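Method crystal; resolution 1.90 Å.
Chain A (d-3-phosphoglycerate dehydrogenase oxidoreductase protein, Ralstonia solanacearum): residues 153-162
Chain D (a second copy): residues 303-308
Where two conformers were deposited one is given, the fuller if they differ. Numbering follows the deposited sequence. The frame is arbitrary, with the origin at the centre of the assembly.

Chain A 153-162: GIGRVLKGQT
Chain D, residues 303-308: YVERES

A single carboxylate, that of E305(D), caps the helix of its own chain and reaches across to the other copy: OE1 accepts from S308(D) N (2.9 Å), while OE2 takes both E307(D) N (2.9 Å) and V157(A) N (3.0 Å, bent to 135°). E305(D) is extended (phi/psi -159/147); chi1 t and chi2 m (-84°) bring its end nearer to chain A although its CA-to-CB bond points sideways. The helix begins at R306(D) (-54/-55), whose N donates to G155(A) O at 2.9 Å and 159°. The same oxygen lies 3.3 Å from E305(D) CA in a CA-H...O contact. In register, G155(A) faces E305(D), CA to CA 4.3 Å. Glycine suits this approach, since an ideal CB on G155(A) would sit 3.1 Å from V304(D) O. Water 1 joins the flanking groups, accepting from G155(A) N (2.9 Å) and donating to V304(D) O (2.5 Å).

From I154(A) to V157(A) chain A is extended, phi -59 to -127 and psi 136 to 157. I154(A), chi1 -113° and chi2 p, packs CG1 on CG1 of V304(D) (chi1 t) at 3.7 Å. V157(A), chi1 p, is buried, its CB directed toward chain D and its CG1 against the carboxylate carbon E307(D) CD at 3.3 Å. A type II turn follows from L158(A) to Q161(A), closed by Q161(A) N to L158(A) O (2.9 Å); G160(A) takes the positive phi (85/0). The turn meets E307(D) (chi1 m, chi2 t) through water: water 2 donates to K159(A) O (3.0 Å) and E307(D) OE1 (2.7 Å), water 3 to K159(A) O (2.7 Å) and E307(D) OE2 (2.6 Å).

R156(A) NH2 and R306(D) NE, like charges, approach to 3.9 Å; R306(D) NH1 is paired with E307(D) OE2 (3.4 Å), and R156(A) NH1 weakly bonds Q161(A) OE1 (3.1 Å). The stretches bury 413 Å².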

# COMPACT_ATOMS: atom_id res chain seq x y z
N GLY A 153 -7.71 -7.91 12.81
CA GLY A 153 -7.55 -8.40 11.44
C GLY A 153 -8.23 -7.50 10.41
O GLY A 153 -7.98 -7.60 9.22
N ILE A 154 -9.07 -6.59 10.88
CA ILE A 154 -9.83 -5.66 10.03
C ILE A 154 -9.04 -4.38 9.76
O ILE A 154 -8.28 -3.95 10.62
CB ILE A 154 -11.26 -5.40 10.65
CG1 ILE A 154 -12.35 -5.98 9.75
CG2 ILE A 154 -11.58 -3.94 10.89
CD1 ILE A 154 -12.52 -7.45 9.94
N GLY A 155 -9.24 -3.77 8.60
CA GLY A 155 -8.57 -2.52 8.26
C GLY A 155 -8.84 -1.35 9.20
O GLY A 155 -9.84 -1.34 9.94
N ARG A 156 -7.92 -0.39 9.19
CA ARG A 156 -8.04 0.82 9.99
C ARG A 156 -7.86 2.04 9.09
O ARG A 156 -6.98 2.08 8.24
CB ARG A 156 -7.01 0.84 11.11
CG ARG A 156 -6.81 -0.52 11.79
CD ARG A 156 -5.89 -0.42 13.00
NE ARG A 156 -6.63 -0.37 14.25
CZ ARG A 156 -6.92 0.74 14.92
NH1 ARG A 156 -6.53 1.93 14.48
NH2 ARG A 156 -7.60 0.65 16.04
N VAL A 157 -8.72 3.02 9.30
CA VAL A 157 -8.72 4.26 8.53
C VAL A 157 -7.61 5.15 9.11
O VAL A 157 -7.33 5.07 10.31
CB VAL A 157 -10.12 4.95 8.59
CG1 VAL A 157 -10.46 5.30 9.98
CG2 VAL A 157 -10.21 6.18 7.74
N LEU A 158 -6.97 5.95 8.26
CA LEU A 158 -5.94 6.88 8.72
C LEU A 158 -6.55 8.19 9.19
O LEU A 158 -6.12 8.74 10.20
CB LEU A 158 -4.91 7.14 7.62
CG LEU A 158 -4.11 5.92 7.14
CD1 LEU A 158 -3.20 6.34 5.98
CD2 LEU A 158 -3.27 5.36 8.26
N LYS A 159 -7.54 8.69 8.44
CA LYS A 159 -8.20 9.97 8.78
C LYS A 159 -8.52 10.08 10.27
O LYS A 159 -9.17 9.21 10.82
CB LYS A 159 -9.49 10.18 7.98
CG LYS A 159 -10.14 11.55 8.26
CD LYS A 159 -11.44 11.78 7.48
CE LYS A 159 -11.84 13.23 7.57
NZ LYS A 159 -13.16 13.51 6.95
N GLY A 160 -8.01 11.12 10.92
CA GLY A 160 -8.35 11.41 12.30
C GLY A 160 -7.51 10.67 13.32
O GLY A 160 -7.72 10.82 14.52
N GLN A 161 -6.58 9.84 12.84
CA GLN A 161 -5.63 9.14 13.69
C GLN A 161 -4.33 9.92 13.85
O GLN A 161 -4.06 10.88 13.14
CB GLN A 161 -5.31 7.77 13.10
CG GLN A 161 -6.53 6.90 12.96
CD GLN A 161 -6.77 6.10 14.20
OE1 GLN A 161 -6.17 5.03 14.38
NE2 GLN A 161 -7.63 6.60 15.09
N THR A 162 -3.52 9.50 14.82
CA THR A 162 -2.26 10.17 15.10
C THR A 162 -1.06 9.50 14.43
O THR A 162 -0.76 8.31 14.66
CB THR A 162 -2.06 10.37 16.63
OG1 THR A 162 -3.12 11.18 17.16
CG2 THR A 162 -0.74 11.06 16.92
N TYR D 303 -14.79 -1.29 2.17
CA TYR D 303 -15.66 -0.82 3.25
C TYR D 303 -15.43 -1.62 4.53
O TYR D 303 -16.06 -1.37 5.55
CB TYR D 303 -17.12 -0.93 2.81
CG TYR D 303 -17.45 0.05 1.70
CD1 TYR D 303 -17.97 1.30 2.00
CD2 TYR D 303 -17.20 -0.27 0.36
CE1 TYR D 303 -18.26 2.21 0.98
CE2 TYR D 303 -17.49 0.63 -0.66
CZ TYR D 303 -18.02 1.87 -0.35
OH TYR D 303 -18.31 2.77 -1.36
N VAL D 304 -14.53 -2.60 4.45
CA VAL D 304 -14.20 -3.46 5.61
C VAL D 304 -13.09 -2.83 6.47
O VAL D 304 -11.88 -3.07 6.28
CB VAL D 304 -13.86 -4.90 5.17
CG1 VAL D 304 -13.77 -5.80 6.38
CG2 VAL D 304 -14.95 -5.44 4.28
N GLU D 305 -13.52 -2.04 7.43
CA GLU D 305 -12.65 -1.17 8.20
C GLU D 305 -13.39 -0.83 9.52
O GLU D 305 -14.61 -0.71 9.52
CB GLU D 305 -12.34 0.09 7.38
CG GLU D 305 -11.33 1.05 8.00
CD GLU D 305 -11.98 1.99 8.99
OE1 GLU D 305 -13.02 2.59 8.63
OE2 GLU D 305 -11.46 2.10 10.14
N ARG D 306 -12.63 -0.67 10.60
CA ARG D 306 -13.19 -0.45 11.96
C ARG D 306 -14.19 0.69 12.13
O ARG D 306 -15.31 0.46 12.60
CB ARG D 306 -12.06 -0.33 12.99
CG ARG D 306 -12.51 -0.63 14.41
CD ARG D 306 -11.56 -0.06 15.45
NE ARG D 306 -11.32 1.38 15.31
CZ ARG D 306 -12.18 2.34 15.65
NH1 ARG D 306 -11.82 3.61 15.49
NH2 ARG D 306 -13.38 2.06 16.16
N GLU D 307 -13.82 1.91 11.74
CA GLU D 307 -14.71 3.06 11.87
C GLU D 307 -15.92 2.96 10.94
O GLU D 307 -17.04 3.37 11.32
CB GLU D 307 -13.96 4.38 11.63
CG GLU D 307 -12.81 4.54 12.62
CD GLU D 307 -12.24 5.95 12.72
OE1 GLU D 307 -12.87 6.91 12.22
OE2 GLU D 307 -11.13 6.07 13.29
N SER D 308 -15.67 2.42 9.75
CA SER D 308 -16.69 2.17 8.74
C SER D 308 -17.75 1.19 9.29
O SER D 308 -18.93 1.49 9.28
CB SER D 308 -16.04 1.58 7.48
OG SER D 308 -17.00 1.36 6.46
O HOH W 1 -10.37 -5.10 6.27
O HOH W 2 -12.15 8.82 10.46
O HOH W 3 -9.69 8.19 13.32